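PDB 5J72: putative N-acetylmuramoyl-L-alanine amidase,autolysin cwp6 from Peptoclostridium difficile, which probably hydrolyses the amide bond between N-acetylmuramic acid and L-alanine in peptidoglycan with a zinc-dependent amidase domain, while CWB2 modules anchor it to the cell wall. Local coordinates for residues E251-Y255 and H256-K260; A332-T336 and S337-V341; I373-D376 and S377-G381; T555-A558 and A559-L563; I629-G632 and I633-V637. All coordinates share one frame; numbering follows the deposited sequence.

Interaction 1: E251-Y255 and H256-K260; sequences EIDKY and HDVNK
Asp-253 and Val-258 make the polar link in this helix-to-strand turn. The backbone N of Val-258 donates to OD1 of Asp-253 over 3.2 Å, on the anti lone pair, with an N-H...O angle of 162°. The carboxylate reaches that N-H because CG stands anti to the backbone N (chi1 -171°). Among backbone bonds, His-256 N gives its hydrogen to Ile-252 O at 3.1 Å, and the same oxygen also accepts from Tyr-255 N. Nearby, the CA of Asp-253 makes a C-H...O contact of 3.3 Å with His-256 O.

Water adds a second layer. One molecule donates both to Asp-253 O, at 2.7 Å, and to Asp-257 OD2. Another sits 2.8 Å from both Asp-253 OD1 and Asp-257 OD2. The two carboxylates come within 4.5 Å (OD1 of Asp-253 to OD2 of Asp-257), and the waters between them probably ease the repulsion.

The apolar part centres on Ile-252. Its CG2 lies 3.9 Å from CG2 of Val-258, the two side chains crossing at about a right angle. The same methyl approaches NE2 of His-256 obliquely at 3.5 Å, the imidazole running alongside Ile-252; NE2 itself is hydrogen-bonded to Gln-284 O.

The turn carries the chain from helix 241-253 to strand 260-265 inside a CWB2 module. Trp-302 of helix 297-306 packs on Asp-253 and Val-258, Pro-286 covers Ile-252 and Val-258, and helix 174-180 meets Ile-252 through Leu-176 and His-256 through Thr-179.

Interaction 2: A332-T336 and S337-V341; sequences AKNGT and SKNRV. With CA (calcium ion), chain D.
Ser-337 starts a short 3-10 turn straight after Thr-336, its side chain against Ile-325 of helix 322-329. Next, Lys-338 N donates to Thr-336 OG1 at 3.3 Å, which makes an ST turn. With chi1 at 73°, OG1 sits between the backbone N and the carbonyl carbon, within reach of Lys-338 N.

Asn-339 closes the turn twice over. Its backbone N bonds to Thr-336 O at 2.9 Å. Its ND2 meets OD1 of Asn-334 at 2.8 Å, the amide planes 54° apart and the bond bent. There a water also donates to OD1 of both asparagines. Asn-334 was modelled in two conformers, and this bond and the water bridge beside it belong to one of them and are less certain. Asn-339 ND2 also bonds to Ala-311 O of the adjacent strand 308-314. Arg-340 then leads away into the strand, its guanidinium held by Gly-315 O and Leu-320 O.

Back at the start of 332-336, calcium binds Ala-332 O at 2.5 Å, together with Ser-329 O and a water that donates to Lys-333 O. The buried Asn-339 amide is thus satisfied by Ala-311 and probably by Asn-334 and water, and the break in strand 334-341 is bridged largely by polar bonds.

Interaction 3: I373-D376 and S377-G381; sequences IIVD and SITAG
Ile-378 lies against Ile-374 one helical turn earlier, and its side chain can be followed outward. CB rests 3.4 Å from Val-375 O, the carbonyl three residues back. From there CG1 points anti to the carbonyl carbon (chi1 -73°), and this brings it 3.6 Å from Ile-374 O and alongside the CG2 branch of Ile-374. The chain then runs on, extended, so that CD1 ends 3.6 Å from Ile-374 CG2. It is this methyl-to-methyl contact that joins the two isoleucines, whose side chains cross obliquely.

Beneath them the helix takes shape. Ile-374 O accepts from Ile-378 N and, weakly, from Ser-377 N. Thr-379 N reaches Val-375 O at 2.9 Å, and Ala-380 N bonds to Asp-376 O.

Two waters tie polar groups across this first turn. One donates to Ile-373 O and accepts from Ser-377 OG, at 2.8 Å from that hydroxyl. The other donates to Asp-376 OD1 and accepts from Thr-379 OG1, again 2.8 Å from the hydroxyl oxygen, so the carboxylate and the threonine are joined through solvent.

This is the first turn of helix 375-387 in a CWB2 module, which follows strand 362-370 and leads to strand 391-394. Helix 270-283 covers Ile-374 through Tyr-271 and Leu-274, and Leu-274 also touches Ser-377. On Thr-379 lie Ala-144 and Ile-147 of helix 140-151, together with Ile-184 and Leu-186 of strand 184-187, while Ala-167 packs on Ile-378.

Interaction 4: T555-A558 and A559-L563; sequences TKTA and ASNIL
Lys-556 and Ser-560 meet at the flat peptide carbonyl of Lys-556, which is approached from both faces. Ser-560 OG donates to Lys-556 O at 2.6 Å from one face, and Ser-560 N reaches the same oxygen at 3.0 Å from the other, each tilted 29° from the plane. The hydroxyl gets there because OG lies beside its own backbone N (chi1 -49°), folded back over the preceding turn.

The second flat group is the Asn-561 amide, which runs side by side with Thr-557. Its ND2 comes 3.5 Å from the CG2 methyl of Thr-557, but donates to Thr-636 OG1 of helix 619-637. Below the side chains, Asn-561 N bonds to Thr-557 O at 2.8 Å. Ile-562 N bonds to Ala-558 O, and the isoleucine's CG1 rests 3.4 Å from that same oxygen.

Helix 554-569 is the helix of a beta-alpha-beta crossover in the amidase domain, connecting strand 541-544 to its parallel neighbour 574-578. Ala-559 packs on Ile-543 and Ile-577 of those strands, Ile-562 on Ile-543 as well. Toward helix 619-637, Ala-558 touches Thr-636 and Ile-562 meets Ile-629 and Ile-633.

Interaction 5: I629-G632 and I633-V637; sequences IGIG and IEDTV
Gly-632 O is gripped twice by Thr-636. The hydroxyl OG1 donates to it at 2.9 Å, while the backbone N of Thr-636 bonds to it at 3.3 Å, and the two arrive from opposite faces of the carbonyl plane. OG1 can fold back in this way because it lies beside its own backbone N, with chi1 at -53°.

One residue back along the helix, Asp-635 N bonds to Ile-631 O at 2.8 Å. The Asp-635 carboxylate folds close to that carbonyl, its CG 3.2 Å from Ile-631 O; the oxygens that face each other there are all acceptors and form no bond. The carboxylate's charge is met instead by Arg-565 of helix 554-569, in a salt bridge with OD2. Glu-634 N bonds to Gly-630 O, and its extended side chain carries OE1 to the hydroxyl of Tyr-491.

The apolar side belongs to Ile-629 and Ile-633. CD1 of Ile-633 comes 4.0 Å from CG2 of Ile-629, while its CG1 sits 3.3 Å from Ile-629 O. Thr-488 of helix 477-494 touches both isoleucines, and Thr-527 of strand 525-532 lies against Ile-633.

Helix 619-637 therefore has an apolar and a polar side. Ile-629 and Ile-633 pack into the amidase core, whereas Arg-565 probably offsets the charge of Asp-635. The Thr-636 hydroxyl, giving its proton to Gly-632 O, keeps its oxygen able to accept from Asn-561 ND2 of helix 554-569.

Interactions 4 and 5 are the pair that touch: their centres lie 9 Å apart, and Asn-561 ND2 bonds to Thr-636 OG1 at 2.9 Å, joining two helices of the amidase domain. Interaction 5 is also the nearer to the metal centre, the Ile-629 side chain being about 13 Å from the bound zinc held by His-460, Glu-477 and His-530. Interactions 1, 2 and 3 belong to the wall-binding part of the chain. There the centres of 1 and 2 are 20 Å apart. Interaction 2 holds a calcium ligand, Ala-332 O, far from the zinc centre. Between interactions 1 and 4 the centres are 58 Å apart, on opposite sides of the chain's centre.

Interaction 1: E251-Y255 and H256-K260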
loop_
_atom_site.group_PDB
_atom_site.type_symbol
_atom_site.label_atom_id
_atom_site.label_comp_id
_atom_site.label_asym_id
_atom_site.label_seq_id
_atom_site.Cartn_x
_atom_site.Cartn_y
_atom_site.Cartn_z
ATOM N N GLU A 251 0.694 -7.281 -25.145
ATOM C CA GLU A 251 1.560 -6.153 -25.511
ATOM C C GLU A 251 2.878 -6.235 -24.708
ATOM O O GLU A 251 3.962 -6.068 -25.258
ATOM C CB GLU A 251 0.820 -4.838 -25.273
ATOM C CG GLU A 251 1.756 -3.636 -25.495
ATOM C CD GLU A 251 1.945 -3.211 -26.988
ATOM O OE1 GLU A 251 1.340 -3.842 -27.885
ATOM O OE2 GLU A 251 2.703 -2.214 -27.231
ATOM N N ILE A 252 2.787 -6.546 -23.380
ATOM C CA ILE A 252 4.022 -6.664 -22.618
ATOM C C ILE A 252 4.912 -7.781 -23.223
ATOM O O ILE A 252 6.134 -7.639 -23.309
ATOM C CB ILE A 252 3.666 -6.976 -21.110
ATOM C CG1 ILE A 252 2.969 -5.737 -20.468
ATOM C CG2 ILE A 252 4.956 -7.343 -20.331
ATOM C CD1 ILE A 252 2.246 -6.040 -19.085
ATOM N N ASP A 253 4.282 -8.879 -23.642
ATOM C CA ASP A 253 5.027 -10.015 -24.203
ATOM C C ASP A 253 5.821 -9.641 -25.506
ATOM O O ASP A 253 6.742 -10.369 -25.884
ATOM C CB ASP A 253 4.037 -11.150 -24.499
ATOM C CG ASP A 253 4.719 -12.414 -24.861
ATOM O OD1 ASP A 253 5.476 -12.935 -24.024
ATOM O OD2 ASP A 253 4.530 -12.865 -25.975
ATOM N N LYS A 254 5.480 -8.524 -26.150
ATOM C CA LYS A 254 6.252 -8.071 -27.328
ATOM C C LYS A 254 7.558 -7.475 -26.876
ATOM O O LYS A 254 8.492 -7.359 -27.686
ATOM C CB LYS A 254 5.492 -6.980 -28.069
ATOM C CG LYS A 254 4.264 -7.448 -28.842
ATOM C CD LYS A 254 3.562 -6.173 -29.276
ATOM C CE LYS A 254 2.613 -6.318 -30.463
ATOM N NZ LYS A 254 2.519 -4.995 -31.250
ATOM N N TYR A 255 7.663 -7.065 -25.580
ATOM C CA TYR A 255 8.916 -6.475 -25.051
ATOM C C TYR A 255 9.795 -7.480 -24.352
ATOM O O TYR A 255 11.014 -7.445 -24.507
ATOM C CB TYR A 255 8.569 -5.376 -24.030
ATOM C CG TYR A 255 8.082 -4.133 -24.727
ATOM C CD1 TYR A 255 6.816 -4.087 -25.320
ATOM C CD2 TYR A 255 8.913 -3.024 -24.866
ATOM C CE1 TYR A 255 6.407 -2.968 -26.067
ATOM C CE2 TYR A 255 8.509 -1.907 -25.594
ATOM C CZ TYR A 255 7.268 -1.886 -26.202
ATOM O OH TYR A 255 6.961 -0.752 -26.916
ATOM N N HIS A 256 9.190 -8.367 -23.527
ATOM C CA HIS A 256 9.980 -9.397 -22.843
ATOM C C HIS A 256 8.998 -10.503 -22.486
ATOM O O HIS A 256 7.787 -10.283 -22.500
ATOM C CB HIS A 256 10.698 -8.864 -21.590
ATOM C CG HIS A 256 9.777 -8.148 -20.659
ATOM N ND1 HIS A 256 9.707 -6.770 -20.618
ATOM C CD2 HIS A 256 8.884 -8.611 -19.749
ATOM C CE1 HIS A 256 8.787 -6.430 -19.728
ATOM N NE2 HIS A 256 8.272 -7.517 -19.186
ATOM N N ASP A 257 9.509 -11.682 -22.153
ATOM C CA ASP A 257 8.576 -12.767 -21.908
ATOM C C ASP A 257 7.662 -12.596 -20.720
ATOM O O ASP A 257 8.110 -12.209 -19.638
ATOM C CB ASP A 257 9.373 -14.088 -21.672
ATOM C CG ASP A 257 10.088 -14.625 -22.922
ATOM O OD1 ASP A 257 10.979 -15.466 -22.769
ATOM O OD2 ASP A 257 9.753 -14.180 -24.046
ATOM N N VAL A 258 6.412 -12.909 -20.919
ATOM C CA VAL A 258 5.500 -12.938 -19.803
ATOM C C VAL A 258 5.618 -14.346 -19.171
ATOM O O VAL A 258 5.300 -15.331 -19.831
ATOM C CB VAL A 258 4.074 -12.636 -20.250
ATOM C CG1 VAL A 258 3.068 -13.043 -19.159
ATOM C CG2 VAL A 258 3.950 -11.135 -20.547
ATOM N N ASN A 259 6.090 -14.442 -17.923
ATOM C CA ASN A 259 6.176 -15.759 -17.289
ATOM C C ASN A 259 5.621 -15.771 -15.867
ATOM O O ASN A 259 5.743 -16.757 -15.170
ATOM C CB ASN A 259 7.598 -16.251 -17.298
ATOM C CG ASN A 259 8.538 -15.325 -16.637
ATOM O OD1 ASN A 259 8.144 -14.426 -15.868
ATOM N ND2 ASN A 259 9.815 -15.426 -16.958
ATOM N N LYS A 260 5.001 -14.678 -15.449
ATOM C CA LYS A 260 4.409 -14.590 -14.123
ATOM C C LYS A 260 3.117 -13.775 -14.247
ATOM O O LYS A 260 3.085 -12.810 -15.031
ATOM C CB LYS A 260 5.398 -13.880 -13.165
ATOM C CG LYS A 260 4.699 -13.229 -11.976
ATOM C CD LYS A 260 5.699 -13.031 -10.758
ATOM C CE LYS A 260 7.092 -12.659 -11.136
ATOM N NZ LYS A 260 7.886 -12.181 -9.922
HETATM O O HOH W 1 9.192 -11.518 -25.476
HETATM O O HOH W 2 7.289 -14.730 -25.218
#

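Interaction 2: A332-T336 and S337-V341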
loop_
_atom_site.group_PDB
_atom_site.type_symbol
_atom_site.label_atom_id
_atom_site.label_comp_id
_atom_site.label_asym_id
_atom_site.label_seq_id
_atom_site.Cartn_x
_atom_site.Cartn_y
_atom_site.Cartn_z
ATOM N N ALA A 332 0.666 -23.363 -14.584
ATOM C CA ALA A 332 1.806 -22.570 -14.112
ATOM C C ALA A 332 2.761 -23.501 -13.316
ATOM O O ALA A 332 2.260 -24.411 -12.671
ATOM C CB ALA A 332 1.308 -21.459 -13.194
ATOM N N LYS A 333 4.076 -23.312 -13.334
ATOM C CA LYS A 333 4.930 -24.199 -12.576
ATOM C C LYS A 333 4.664 -24.036 -11.093
ATOM O O LYS A 333 4.654 -25.043 -10.363
ATOM C CB LYS A 333 6.402 -23.949 -12.874
ATOM C CG LYS A 333 6.773 -24.357 -14.293
ATOM C CD LYS A 333 8.292 -24.270 -14.497
ATOM C CE LYS A 333 8.726 -24.846 -15.835
ATOM N N ASN A 334 4.404 -22.792 -10.638
ATOM C CA ASN A 334 4.179 -22.514 -9.210
ATOM C C ASN A 334 2.939 -21.617 -9.095
ATOM O O ASN A 334 3.039 -20.398 -9.125
ATOM C CB ASN A 334 5.493 -21.882 -8.658
ATOM C CG ASN A 334 5.419 -21.117 -7.344
ATOM O OD1 ASN A 334 4.439 -21.208 -6.597
ATOM N ND2 ASN A 334 6.469 -20.352 -6.961
ATOM N N GLY A 335 1.765 -22.242 -8.970
ATOM C CA GLY A 335 0.499 -21.508 -8.913
ATOM C C GLY A 335 -0.472 -22.115 -7.923
ATOM O O GLY A 335 -1.662 -22.130 -8.177
ATOM N N THR A 336 0.034 -22.655 -6.784
ATOM C CA THR A 336 -0.870 -23.250 -5.792
ATOM C C THR A 336 -1.452 -22.182 -4.895
ATOM O O THR A 336 -1.072 -21.003 -4.994
ATOM C CB THR A 336 -0.127 -24.274 -4.910
ATOM O OG1 THR A 336 0.734 -23.583 -4.013
ATOM C CG2 THR A 336 0.710 -25.272 -5.765
ATOM N N SER A 337 -2.344 -22.600 -3.989
ATOM C CA SER A 337 -3.028 -21.701 -3.062
ATOM C C SER A 337 -2.090 -21.036 -2.146
ATOM O O SER A 337 -2.461 -20.051 -1.493
ATOM C CB SER A 337 -4.101 -22.475 -2.278
ATOM O OG SER A 337 -3.465 -23.487 -1.506
ATOM N N LYS A 338 -0.869 -21.532 -2.039
ATOM C CA LYS A 338 0.136 -20.878 -1.206
ATOM C C LYS A 338 0.395 -19.417 -1.736
ATOM O O LYS A 338 0.897 -18.551 -1.021
ATOM C CB LYS A 338 1.436 -21.662 -1.315
ATOM C CG LYS A 338 2.415 -21.330 -0.205
ATOM C CD LYS A 338 3.670 -20.618 -0.740
ATOM C CE LYS A 338 4.377 -19.845 0.364
ATOM N NZ LYS A 338 4.853 -18.504 -0.090
ATOM N N ASN A 339 0.066 -19.190 -3.020
ATOM C CA ASN A 339 0.326 -17.894 -3.660
ATOM C C ASN A 339 -0.868 -16.978 -3.557
ATOM O O ASN A 339 -0.918 -15.952 -4.252
ATOM C CB ASN A 339 0.690 -18.127 -5.133
ATOM C CG ASN A 339 2.042 -18.778 -5.257
ATOM O OD1 ASN A 339 2.738 -18.951 -4.244
ATOM N ND2 ASN A 339 2.541 -19.104 -6.445
ATOM N N ARG A 340 -1.851 -17.318 -2.707
ATOM C CA ARG A 340 -2.970 -16.407 -2.510
ATOM C C ARG A 340 -2.635 -15.336 -1.471
ATOM O O ARG A 340 -2.057 -15.630 -0.432
ATOM C CB ARG A 340 -4.245 -17.137 -1.989
ATOM C CG ARG A 340 -5.408 -16.168 -1.775
ATOM C CD ARG A 340 -6.544 -16.798 -0.911
ATOM N NE ARG A 340 -7.169 -17.962 -1.581
ATOM C CZ ARG A 340 -8.129 -17.900 -2.498
ATOM N NH1 ARG A 340 -8.580 -16.728 -2.921
ATOM N NH2 ARG A 340 -8.676 -19.020 -2.982
ATOM N N VAL A 341 -2.997 -14.085 -1.729
ATOM C CA VAL A 341 -2.770 -13.046 -0.744
ATOM C C VAL A 341 -4.108 -12.356 -0.597
ATOM O O VAL A 341 -4.706 -11.950 -1.607
ATOM C CB VAL A 341 -1.693 -11.997 -1.195
ATOM C CG1 VAL A 341 -1.633 -10.840 -0.177
ATOM C CG2 VAL A 341 -0.314 -12.678 -1.307
HETATM CA CA CA D . 1.575 -26.776 -12.697
HETATM O O HOH W 3 2.821 -27.055 -10.927
HETATM O O HOH W 4 4.738 -20.912 -3.930
#

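Interaction 3: I373-D376 and S377-G381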
loop_
_atom_site.group_PDB
_atom_site.type_symbol
_atom_site.label_atom_id
_atom_site.label_comp_id
_atom_site.label_asym_id
_atom_site.label_seq_id
_atom_site.Cartn_x
_atom_site.Cartn_y
_atom_site.Cartn_z
ATOM N N ILE A 373 -10.464 6.442 -3.490
ATOM C CA ILE A 373 -10.599 6.578 -4.934
ATOM C C ILE A 373 -9.666 5.575 -5.570
ATOM O O ILE A 373 -8.789 5.039 -4.875
ATOM C CB ILE A 373 -10.257 8.007 -5.341
ATOM C CG1 ILE A 373 -8.917 8.415 -4.720
ATOM C CG2 ILE A 373 -11.382 8.966 -4.866
ATOM C CD1 ILE A 373 -8.575 9.827 -5.096
ATOM N N ILE A 374 -9.843 5.279 -6.806
ATOM C CA ILE A 374 -8.939 4.324 -7.431
ATOM C C ILE A 374 -7.847 5.064 -8.275
ATOM O O ILE A 374 -6.723 4.611 -8.343
ATOM C CB ILE A 374 -9.772 3.451 -8.425
ATOM C CG1 ILE A 374 -10.801 2.570 -7.638
ATOM C CG2 ILE A 374 -8.844 2.590 -9.274
ATOM C CD1 ILE A 374 -10.111 1.570 -6.761
ATOM N N VAL A 375 -8.234 6.197 -8.897
ATOM C CA VAL A 375 -7.360 6.809 -9.906
ATOM C C VAL A 375 -6.005 7.278 -9.378
ATOM O O VAL A 375 -5.053 7.148 -10.128
ATOM C CB VAL A 375 -8.123 7.975 -10.565
ATOM C CG1 VAL A 375 -8.380 9.094 -9.531
ATOM C CG2 VAL A 375 -7.333 8.514 -11.772
ATOM N N ASP A 376 -5.900 7.782 -8.134
ATOM C CA ASP A 376 -4.590 8.288 -7.697
ATOM C C ASP A 376 -3.600 7.137 -7.600
ATOM O O ASP A 376 -2.406 7.351 -7.814
ATOM C CB ASP A 376 -4.704 9.007 -6.347
ATOM C CG ASP A 376 -5.229 10.451 -6.478
ATOM O OD1 ASP A 376 -5.402 10.936 -7.640
ATOM O OD2 ASP A 376 -5.481 11.090 -5.437
ATOM N N SER A 377 -4.073 5.922 -7.218
ATOM C CA SER A 377 -3.125 4.791 -7.114
ATOM C C SER A 377 -2.750 4.343 -8.527
ATOM O O SER A 377 -1.653 3.850 -8.753
ATOM C CB SER A 377 -3.756 3.625 -6.359
ATOM O OG SER A 377 -3.861 4.008 -4.994
ATOM N N ILE A 378 -3.683 4.485 -9.483
ATOM C CA ILE A 378 -3.351 4.102 -10.871
ATOM C C ILE A 378 -2.267 5.056 -11.425
ATOM O O ILE A 378 -1.283 4.595 -11.965
ATOM C CB ILE A 378 -4.621 4.235 -11.776
ATOM C CG1 ILE A 378 -5.599 3.107 -11.465
ATOM C CG2 ILE A 378 -4.233 4.082 -13.248
ATOM C CD1 ILE A 378 -6.915 3.354 -12.184
ATOM N N THR A 379 -2.449 6.377 -11.242
ATOM C CA THR A 379 -1.424 7.268 -11.819
ATOM C C THR A 379 -0.112 7.185 -11.022
ATOM O O THR A 379 0.945 7.414 -11.577
ATOM C CB THR A 379 -1.941 8.691 -11.913
ATOM O OG1 THR A 379 -2.348 9.107 -10.582
ATOM C CG2 THR A 379 -3.111 8.778 -12.898
ATOM N N ALA A 380 -0.159 6.842 -9.725
ATOM C CA ALA A 380 1.095 6.712 -8.971
ATOM C C ALA A 380 1.803 5.437 -9.345
ATOM O O ALA A 380 3.001 5.310 -9.146
ATOM C CB ALA A 380 0.765 6.702 -7.458
ATOM N N GLY A 381 1.058 4.463 -9.893
ATOM C CA GLY A 381 1.662 3.151 -10.161
ATOM C C GLY A 381 2.945 3.146 -10.957
ATOM O O GLY A 381 3.918 2.476 -10.561
HETATM O O HOH W 5 -6.081 5.610 -4.499
HETATM O O HOH W 6 -4.416 11.028 -10.277
#

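Interaction 4: T555-A558 and A559-L563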
loop_
_atom_site.group_PDB
_atom_site.type_symbol
_atom_site.label_atom_id
_atom_site.label_comp_id
_atom_site.label_asym_id
_atom_site.label_seq_id
_atom_site.Cartn_x
_atom_site.Cartn_y
_atom_site.Cartn_z
ATOM N N THR A 555 -18.707 1.021 33.211
ATOM C CA THR A 555 -18.433 -0.312 32.645
ATOM C C THR A 555 -19.657 -1.121 32.485
ATOM O O THR A 555 -19.731 -1.995 31.629
ATOM C CB THR A 555 -17.329 -1.073 33.460
ATOM O OG1 THR A 555 -17.858 -1.518 34.715
ATOM C CG2 THR A 555 -16.148 -0.187 33.735
ATOM N N LYS A 556 -20.669 -0.875 33.306
ATOM C CA LYS A 556 -21.925 -1.612 33.096
ATOM C C LYS A 556 -22.630 -1.085 31.785
ATOM O O LYS A 556 -23.204 -1.862 31.041
ATOM C CB LYS A 556 -22.883 -1.375 34.317
ATOM C CG LYS A 556 -24.074 -2.305 34.230
ATOM C CD LYS A 556 -25.048 -2.062 35.422
ATOM C CE LYS A 556 -26.017 -3.244 35.526
ATOM N NZ LYS A 556 -26.820 -3.136 36.773
ATOM N N THR A 557 -22.609 0.235 31.566
ATOM C CA THR A 557 -23.221 0.802 30.359
ATOM C C THR A 557 -22.439 0.281 29.127
ATOM O O THR A 557 -23.045 -0.140 28.128
ATOM C CB THR A 557 -23.159 2.319 30.420
ATOM O OG1 THR A 557 -23.928 2.754 31.569
ATOM C CG2 THR A 557 -23.716 2.965 29.160
ATOM N N ALA A 558 -21.112 0.311 29.228
ATOM C CA ALA A 558 -20.237 -0.162 28.126
ATOM C C ALA A 558 -20.573 -1.594 27.821
ATOM O O ALA A 558 -20.814 -1.941 26.674
ATOM C CB ALA A 558 -18.769 -0.037 28.555
ATOM N N ALA A 559 -20.661 -2.474 28.834
ATOM C CA ALA A 559 -20.927 -3.888 28.538
ATOM C C ALA A 559 -22.312 -4.112 27.933
ATOM O O ALA A 559 -22.494 -4.977 27.068
ATOM C CB ALA A 559 -20.771 -4.731 29.849
ATOM N N SER A 560 -23.332 -3.317 28.406
ATOM C CA SER A 560 -24.711 -3.450 27.878
ATOM C C SER A 560 -24.761 -3.000 26.417
ATOM O O SER A 560 -25.329 -3.720 25.590
ATOM C CB SER A 560 -25.691 -2.580 28.669
ATOM O OG SER A 560 -25.457 -2.832 30.050
ATOM N N ASN A 561 -24.131 -1.838 26.114
ATOM C CA ASN A 561 -24.096 -1.332 24.714
ATOM C C ASN A 561 -23.435 -2.330 23.786
ATOM O O ASN A 561 -23.984 -2.657 22.733
ATOM C CB ASN A 561 -23.342 -0.021 24.670
ATOM C CG ASN A 561 -24.093 1.109 25.277
ATOM O OD1 ASN A 561 -25.311 0.985 25.365
ATOM N ND2 ASN A 561 -23.457 2.199 25.729
ATOM N N ILE A 562 -22.231 -2.859 24.152
ATOM C CA ILE A 562 -21.520 -3.818 23.237
ATOM C C ILE A 562 -22.284 -5.074 23.073
ATOM O O ILE A 562 -22.404 -5.620 21.965
ATOM C CB ILE A 562 -20.078 -4.082 23.823
ATOM C CG1 ILE A 562 -19.274 -2.762 23.755
ATOM C CG2 ILE A 562 -19.400 -5.249 23.060
ATOM C CD1 ILE A 562 -18.022 -2.740 24.636
ATOM N N LEU A 563 -22.840 -5.597 24.159
ATOM C CA LEU A 563 -23.610 -6.843 24.046
ATOM C C LEU A 563 -24.812 -6.620 23.076
ATOM O O LEU A 563 -25.107 -7.429 22.225
ATOM C CB LEU A 563 -24.128 -7.181 25.509
ATOM C CG LEU A 563 -25.031 -8.415 25.552
ATOM C CD1 LEU A 563 -24.297 -9.674 25.142
ATOM C CD2 LEU A 563 -25.531 -8.592 26.981
#

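Interaction 5: I629-G632 and I633-V637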
loop_
_atom_site.group_PDB
_atom_site.type_symbol
_atom_site.label_atom_id
_atom_site.label_comp_id
_atom_site.label_asym_id
_atom_site.label_seq_id
_atom_site.Cartn_x
_atom_site.Cartn_y
_atom_site.Cartn_z
ATOM N N ILE A 629 -18.465 -4.458 18.020
ATOM C CA ILE A 629 -17.904 -4.069 19.272
ATOM C C ILE A 629 -17.513 -2.598 19.232
ATOM O O ILE A 629 -17.723 -1.883 20.207
ATOM C CB ILE A 629 -16.672 -4.981 19.607
ATOM C CG1 ILE A 629 -17.169 -6.431 19.846
ATOM C CG2 ILE A 629 -15.928 -4.410 20.834
ATOM C CD1 ILE A 629 -15.966 -7.510 19.991
ATOM N N GLY A 630 -16.934 -2.132 18.069
ATOM C CA GLY A 630 -16.537 -0.735 17.982
ATOM C C GLY A 630 -17.784 0.167 18.072
ATOM O O GLY A 630 -17.716 1.249 18.678
ATOM N N ILE A 631 -18.873 -0.260 17.476
ATOM C CA ILE A 631 -20.104 0.601 17.516
ATOM C C ILE A 631 -20.572 0.696 18.994
ATOM O O ILE A 631 -20.907 1.792 19.464
ATOM C CB ILE A 631 -21.225 0.016 16.625
ATOM C CG1 ILE A 631 -20.849 0.147 15.105
ATOM C CG2 ILE A 631 -22.588 0.848 16.881
ATOM C CD1 ILE A 631 -21.696 -0.799 14.221
ATOM N N GLY A 632 -20.581 -0.445 19.703
ATOM C CA GLY A 632 -20.965 -0.434 21.119
ATOM C C GLY A 632 -20.065 0.471 21.919
ATOM O O GLY A 632 -20.501 1.156 22.831
ATOM N N ILE A 633 -18.739 0.477 21.622
ATOM C CA ILE A 633 -17.828 1.359 22.339
ATOM C C ILE A 633 -18.144 2.849 22.021
ATOM O O ILE A 633 -18.138 3.697 22.934
ATOM C CB ILE A 633 -16.334 1.054 21.965
ATOM C CG1 ILE A 633 -15.973 -0.364 22.561
ATOM C CG2 ILE A 633 -15.354 2.177 22.496
ATOM C CD1 ILE A 633 -14.560 -0.885 22.021
ATOM N N GLU A 634 -18.348 3.152 20.741
ATOM C CA GLU A 634 -18.673 4.525 20.319
ATOM C C GLU A 634 -19.997 4.967 21.053
ATOM O O GLU A 634 -20.068 6.115 21.530
ATOM C CB GLU A 634 -18.874 4.539 18.811
ATOM C CG GLU A 634 -19.438 5.870 18.333
ATOM C CD GLU A 634 -19.786 5.827 16.842
ATOM O OE1 GLU A 634 -20.353 4.825 16.370
ATOM O OE2 GLU A 634 -19.464 6.823 16.165
ATOM N N ASP A 635 -20.990 4.091 21.124
ATOM C CA ASP A 635 -22.216 4.365 21.873
ATOM C C ASP A 635 -21.900 4.842 23.241
ATOM O O ASP A 635 -22.540 5.777 23.750
ATOM C CB ASP A 635 -23.043 3.108 22.109
ATOM C CG ASP A 635 -23.700 2.568 20.881
ATOM O OD1 ASP A 635 -23.881 3.333 19.919
ATOM O OD2 ASP A 635 -24.064 1.371 20.878
ATOM N N THR A 636 -20.931 4.212 23.857
ATOM C CA THR A 636 -20.547 4.503 25.206
ATOM C C THR A 636 -19.716 5.741 25.392
ATOM O O THR A 636 -20.039 6.522 26.302
ATOM C CB THR A 636 -19.767 3.273 25.756
ATOM O OG1 THR A 636 -20.554 2.102 25.572
ATOM C CG2 THR A 636 -19.468 3.411 27.237
ATOM N N VAL A 637 -18.688 5.994 24.568
ATOM C CA VAL A 637 -17.809 7.125 24.865
ATOM C C VAL A 637 -18.114 8.428 24.123
ATOM O O VAL A 637 -17.542 9.453 24.502
ATOM C CB VAL A 637 -16.300 6.750 24.590
ATOM C CG1 VAL A 637 -15.874 5.482 25.373
ATOM C CG2 VAL A 637 -16.079 6.538 23.114
#